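Local coordinates for putative uncharacterized protein (Chaetomium thermophilum, PDB 4XRI) that probably binds a small GTPase and serves as an importin-beta nuclear transport receptor, a flexible HEAT-repeat solenoid that carries protein cargo into the nucleus, at residues Q51-E56 with L106-S111; V145-A148 with H154-Q157. The protein carries 2 engineered substitutions. All blocks are in the same frame, centred on the assembly; numbering follows the deposited sequence.

Interaction 1: Q51-E56 with L106-S111; sequences QALANE and LETLAS
Within the N-terminal part of the HEAT-repeat solenoid, helices 42-54 and 95-108 meet at their C-terminal ends, where L53, A54 and E56 face T108 and S111. T108 sits against the last turn of the first helix and divides its two branches between two neighbours. Its methyl CG2, anti to the backbone N, lies 4.0 Å from both CG and CD1 of L53, whose chain crosses it at a slant. The hydroxyl branch meets A54 instead, with OG1 3.5 Å from A54 CB, a van der Waals contact with a methyl group; OG1 has its hydrogen bond with L104 O, one turn back in its own helix. Helix 114-131 packs against the pair, A119 touching L53 and A120 touching T108. Beyond the helix ends the contact turns polar. The type I turn T108-S111 brings S111 round to E56, and S111 OG donates to E56 OE2 at 3.0 Å, on the lone pair lying toward the other carboxylate oxygen. A bend at chi2 (-68°) curls the glutamate chain back so that its carboxylate reaches the serine. The other oxygen, E56 OE1, forms a salt bridge with R63, which also bonds L53 O, while S111 OG accepts from N113 N. Replacing S111 by an alanine would probably cost E56 OE2 this donor and deprive N113 N of its acceptor, so that the carboxylate relied more on R63. Methyl-on-leucine packing thus gives way to a charged network in which the arginine probably balances the glutamate and the buried serine hydroxyl serves as both donor and acceptor.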
loop_
_atom_site.group_PDB
_atom_site.type_symbol
_atom_site.label_atom_id
_atom_site.label_comp_id
_atom_site.label_asym_id
_atom_site.label_seq_id
_atom_site.Cartn_x
_atom_site.Cartn_y
_atom_site.Cartn_z
ATOM N N GLN A 51 19.830 -37.008 4.212
ATOM C CA GLN A 51 19.846 -38.414 3.828
ATOM C C GLN A 51 18.479 -38.834 3.303
ATOM O O GLN A 51 18.379 -39.578 2.325
ATOM C CB GLN A 51 20.262 -39.297 5.005
ATOM C CG GLN A 51 21.766 -39.383 5.204
ATOM C CD GLN A 51 22.152 -40.213 6.414
ATOM O OE1 GLN A 51 21.502 -40.150 7.457
ATOM N NE2 GLN A 51 23.212 -41.003 6.278
ATOM N N ALA A 52 17.431 -38.346 3.959
ATOM C CA ALA A 52 16.060 -38.617 3.534
ATOM C C ALA A 52 15.774 -37.947 2.196
ATOM O O ALA A 52 14.987 -38.445 1.390
ATOM C CB ALA A 52 15.076 -38.144 4.587
ATOM N N LEU A 53 16.425 -36.813 1.970
ATOM C CA LEU A 53 16.315 -36.102 0.704
ATOM C C LEU A 53 17.003 -36.877 -0.417
ATOM O O LEU A 53 16.527 -36.906 -1.553
ATOM C CB LEU A 53 16.918 -34.700 0.830
ATOM C CG LEU A 53 17.214 -33.933 -0.459
ATOM C CD1 LEU A 53 15.936 -33.652 -1.234
ATOM C CD2 LEU A 53 17.959 -32.636 -0.149
ATOM N N ALA A 54 18.116 -37.521 -0.085
ATOM C CA ALA A 54 18.931 -38.210 -1.079
ATOM C C ALA A 54 18.436 -39.629 -1.353
ATOM O O ALA A 54 18.869 -40.271 -2.311
ATOM C CB ALA A 54 20.388 -38.239 -0.633
ATOM N N ASN A 55 17.522 -40.111 -0.518
ATOM C CA ASN A 55 17.029 -41.482 -0.621
ATOM C C ASN A 55 16.125 -41.692 -1.837
ATOM O O ASN A 55 14.991 -41.217 -1.871
ATOM C CB ASN A 55 16.277 -41.865 0.658
ATOM C CG ASN A 55 15.936 -43.347 0.722
ATOM O OD1 ASN A 55 16.095 -44.082 -0.252
ATOM N ND2 ASN A 55 15.452 -43.788 1.879
ATOM N N GLU A 56 16.629 -42.428 -2.824
ATOM C CA GLU A 56 15.877 -42.697 -4.048
ATOM C C GLU A 56 14.736 -43.691 -3.839
ATOM O O GLU A 56 13.901 -43.880 -4.723
ATOM C CB GLU A 56 16.810 -43.224 -5.139
ATOM C CG GLU A 56 17.844 -42.220 -5.611
ATOM C CD GLU A 56 17.232 -41.058 -6.371
ATOM O OE1 GLU A 56 16.100 -41.199 -6.882
ATOM O OE2 GLU A 56 17.887 -39.998 -6.453
ATOM N N LEU A 106 24.357 -31.960 -3.446
ATOM C CA LEU A 106 24.869 -31.867 -4.809
ATOM C C LEU A 106 24.474 -33.072 -5.652
ATOM O O LEU A 106 24.025 -32.930 -6.790
ATOM C CB LEU A 106 26.394 -31.732 -4.799
ATOM C CG LEU A 106 26.997 -30.352 -5.064
ATOM C CD1 LEU A 106 28.511 -30.451 -5.178
ATOM C CD2 LEU A 106 26.391 -29.739 -6.318
ATOM N N GLU A 107 24.650 -34.259 -5.084
ATOM C CA GLU A 107 24.376 -35.502 -5.795
ATOM C C GLU A 107 22.887 -35.683 -6.099
ATOM O O GLU A 107 22.522 -36.293 -7.104
ATOM C CB GLU A 107 24.903 -36.694 -4.991
ATOM C CG GLU A 107 26.421 -36.802 -4.990
ATOM C CD GLU A 107 26.954 -37.744 -3.925
ATOM O OE1 GLU A 107 28.188 -37.927 -3.857
ATOM O OE2 GLU A 107 26.143 -38.297 -3.152
ATOM N N THR A 108 22.036 -35.132 -5.240
ATOM C CA THR A 108 20.587 -35.277 -5.370
ATOM C C THR A 108 20.046 -34.501 -6.580
ATOM O O THR A 108 18.952 -34.780 -7.077
ATOM C CB THR A 108 19.877 -34.812 -4.075
ATOM O OG1 THR A 108 20.369 -35.571 -2.964
ATOM C CG2 THR A 108 18.362 -34.996 -4.156
ATOM N N LEU A 109 20.826 -33.538 -7.067
ATOM C CA LEU A 109 20.452 -32.787 -8.265
ATOM C C LEU A 109 20.227 -33.704 -9.467
ATOM O O LEU A 109 19.457 -33.381 -10.372
ATOM C CB LEU A 109 21.524 -31.754 -8.614
ATOM C CG LEU A 109 21.757 -30.574 -7.669
ATOM C CD1 LEU A 109 22.803 -29.645 -8.265
ATOM C CD2 LEU A 109 20.460 -29.825 -7.396
ATOM N N ALA A 110 20.905 -34.847 -9.467
ATOM C CA ALA A 110 20.858 -35.774 -10.591
ATOM C C ALA A 110 19.647 -36.702 -10.530
ATOM O O ALA A 110 19.378 -37.441 -11.478
ATOM C CB ALA A 110 22.141 -36.592 -10.645
ATOM N N SER A 111 18.923 -36.663 -9.414
ATOM C CA SER A 111 17.769 -37.534 -9.208
ATOM C C SER A 111 16.705 -37.359 -10.286
ATOM O O SER A 111 16.360 -36.236 -10.643
ATOM C CB SER A 111 17.148 -37.278 -7.831
ATOM O OG SER A 111 15.989 -38.074 -7.648
#

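Interaction 2: V145-A148 with H154-Q157; sequences VRNA and HQKQ. Engineered in segment 145-148: A148 (natural residue Val). With SO4 (sulfate ion), chain I.
N147 and Q155 lay their side-chain amides flat on one another, the planes only 20° apart although the two chains cross at about a right angle. Q155 NE2 comes over the asparagine amide, 3.4 Å from N147 CG, and the aliphatic part of the glutamine follows it in, with CG 3.8 Å from N147 CB. The glutamine reaches that far because its chain runs extended from a CG anti to the backbone N (chi1 -180°). Stacked in this way, the two amides do not bond directly, and N147 ND2 and Q155 NE2 are both donors; instead they share two waters. One accepts weakly from both nitrogens, while the other accepts from Q155 NE2 at 2.9 Å and donates weakly to N147 OD1. These residues belong to helices 140-150 and 153-168, consecutive helices of the HEAT-repeat solenoid joined by a very short turn, which brings the A148 and K156 CA atoms to 4.3 Å. K156 packs through its methylenes rather than its charge: CG rests 3.4 Å from N147 O, and the extended chain then runs alongside A148 O, with CD and CE each 3.6 Å from it. Its ammonium continues toward E197 in a long, weak ion pair, and V202 of helix 200-212 touches it too. A148, an engineered residue in place of the natural valine, contributes mainly backbone here, as its CB points away from the second helix. Just before Q155, H154 NE2 donates to O1 of a sulfate, likely taken up from the crystallisation medium, at 2.9 Å with an N-H...O angle of 142°; S114 OG also binds this ion.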
loop_
_atom_site.group_PDB
_atom_site.type_symbol
_atom_site.label_atom_id
_atom_site.label_comp_id
_atom_site.label_asym_id
_atom_site.label_seq_id
_atom_site.Cartn_x
_atom_site.Cartn_y
_atom_site.Cartn_z
ATOM N N VAL A 145 27.661 -25.229 -13.284
ATOM C CA VAL A 145 27.770 -24.869 -14.693
ATOM C C VAL A 145 28.078 -26.104 -15.534
ATOM O O VAL A 145 27.534 -26.281 -16.624
ATOM C CB VAL A 145 28.863 -23.798 -14.923
ATOM C CG1 VAL A 145 29.179 -23.655 -16.403
ATOM C CG2 VAL A 145 28.431 -22.464 -14.337
ATOM N N ARG A 146 28.942 -26.965 -15.007
ATOM C CA ARG A 146 29.301 -28.203 -15.688
ATOM C C ARG A 146 28.079 -29.111 -15.802
ATOM O O ARG A 146 27.789 -29.647 -16.873
ATOM C CB ARG A 146 30.436 -28.914 -14.946
ATOM C CG ARG A 146 31.066 -30.065 -15.708
ATOM C CD ARG A 146 32.206 -30.675 -14.909
ATOM N NE ARG A 146 32.647 -31.957 -15.452
ATOM C CZ ARG A 146 33.725 -32.124 -16.212
ATOM N NH1 ARG A 146 34.044 -33.332 -16.655
ATOM N NH2 ARG A 146 34.488 -31.086 -16.525
ATOM N N ASN A 147 27.362 -29.271 -14.693
ATOM C CA ASN A 147 26.126 -30.046 -14.678
ATOM C C ASN A 147 25.105 -29.515 -15.679
ATOM O O ASN A 147 24.458 -30.284 -16.389
ATOM C CB ASN A 147 25.501 -30.048 -13.281
ATOM C CG ASN A 147 26.326 -30.810 -12.266
ATOM O OD1 ASN A 147 27.309 -31.464 -12.610
ATOM N ND2 ASN A 147 25.918 -30.740 -11.004
ATOM N N ALA A 148 24.968 -28.192 -15.724
ATOM C CA ALA A 148 23.987 -27.535 -16.583
ATOM C C ALA A 148 24.277 -27.771 -18.060
ATOM O O ALA A 148 23.379 -27.711 -18.896
ATOM C CB ALA A 148 23.946 -26.042 -16.287
ATOM N N HIS A 154 17.612 -34.403 -15.832
ATOM C CA HIS A 154 17.234 -33.883 -14.523
ATOM C C HIS A 154 18.379 -33.174 -13.808
ATOM O O HIS A 154 18.149 -32.181 -13.117
ATOM C CB HIS A 154 16.679 -35.002 -13.641
ATOM C CG HIS A 154 15.230 -35.284 -13.871
ATOM N ND1 HIS A 154 14.771 -36.003 -14.960
ATOM C CD2 HIS A 154 14.126 -34.938 -13.168
ATOM C CE1 HIS A 154 13.459 -36.088 -14.910
ATOM N NE2 HIS A 154 13.037 -35.448 -13.829
ATOM N N GLN A 155 19.605 -33.667 -13.970
ATOM C CA GLN A 155 20.743 -32.976 -13.379
ATOM C C GLN A 155 20.885 -31.594 -14.004
ATOM O O GLN A 155 21.227 -30.634 -13.321
ATOM C CB GLN A 155 22.046 -33.764 -13.548
ATOM C CG GLN A 155 23.237 -33.039 -12.921
ATOM C CD GLN A 155 24.507 -33.862 -12.891
ATOM O OE1 GLN A 155 24.941 -34.405 -13.907
ATOM N NE2 GLN A 155 25.118 -33.952 -11.715
ATOM N N LYS A 156 20.620 -31.503 -15.304
ATOM C CA LYS A 156 20.631 -30.218 -15.995
ATOM C C LYS A 156 19.553 -29.292 -15.445
ATOM O O LYS A 156 19.838 -28.162 -15.051
ATOM C CB LYS A 156 20.434 -30.406 -17.499
ATOM C CG LYS A 156 21.694 -30.754 -18.263
ATOM C CD LYS A 156 21.454 -30.652 -19.763
ATOM C CE LYS A 156 22.743 -30.800 -20.549
ATOM N NZ LYS A 156 22.558 -30.437 -21.981
ATOM N N GLN A 157 18.316 -29.785 -15.430
ATOM C CA GLN A 157 17.172 -29.041 -14.909
ATOM C C GLN A 157 17.442 -28.455 -13.531
ATOM O O GLN A 157 17.309 -27.248 -13.318
ATOM C CB GLN A 157 15.938 -29.942 -14.825
ATOM C CG GLN A 157 15.355 -30.409 -16.140
ATOM C CD GLN A 157 14.159 -31.321 -15.931
ATOM O OE1 GLN A 157 14.264 -32.539 -16.053
ATOM N NE2 GLN A 157 13.016 -30.732 -15.596
HETATM S S SO4 I . 9.550 -36.036 -14.496
HETATM O O1 SO4 I . 10.333 -36.429 -13.328
HETATM O O2 SO4 I . 8.253 -35.529 -14.058
HETATM O O3 SO4 I . 10.259 -34.992 -15.232
HETATM O O4 SO4 I . 9.357 -37.194 -15.364
HETATM O O HOH W 1 25.745 -32.708 -8.989
HETATM O O HOH W 2 27.984 -34.599 -11.647
#

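How the interactions relate
Both segments of interaction 1 precede those of interaction 2 in sequence; the centres of the two contacts lie about 14 Å apart, near the N-terminal end of the solenoid. Helices 42-54 and 95-108 form the first contact, helices 140-150 and 153-168 the second, with helix 114-131 between them in sequence. The two contacts touch directly: S111 O lies 3.3 Å from H154 CB, and A110 CA packs at 3.8 Å on Q155 CB. L109 extends the join by packing on L144 and A158. The turn after helix 95-108 thereby joins the helix pair 42-54/95-108 to the pair 140-150/153-168, consistent with the side-by-side stacking of helices in a HEAT-repeat solenoid.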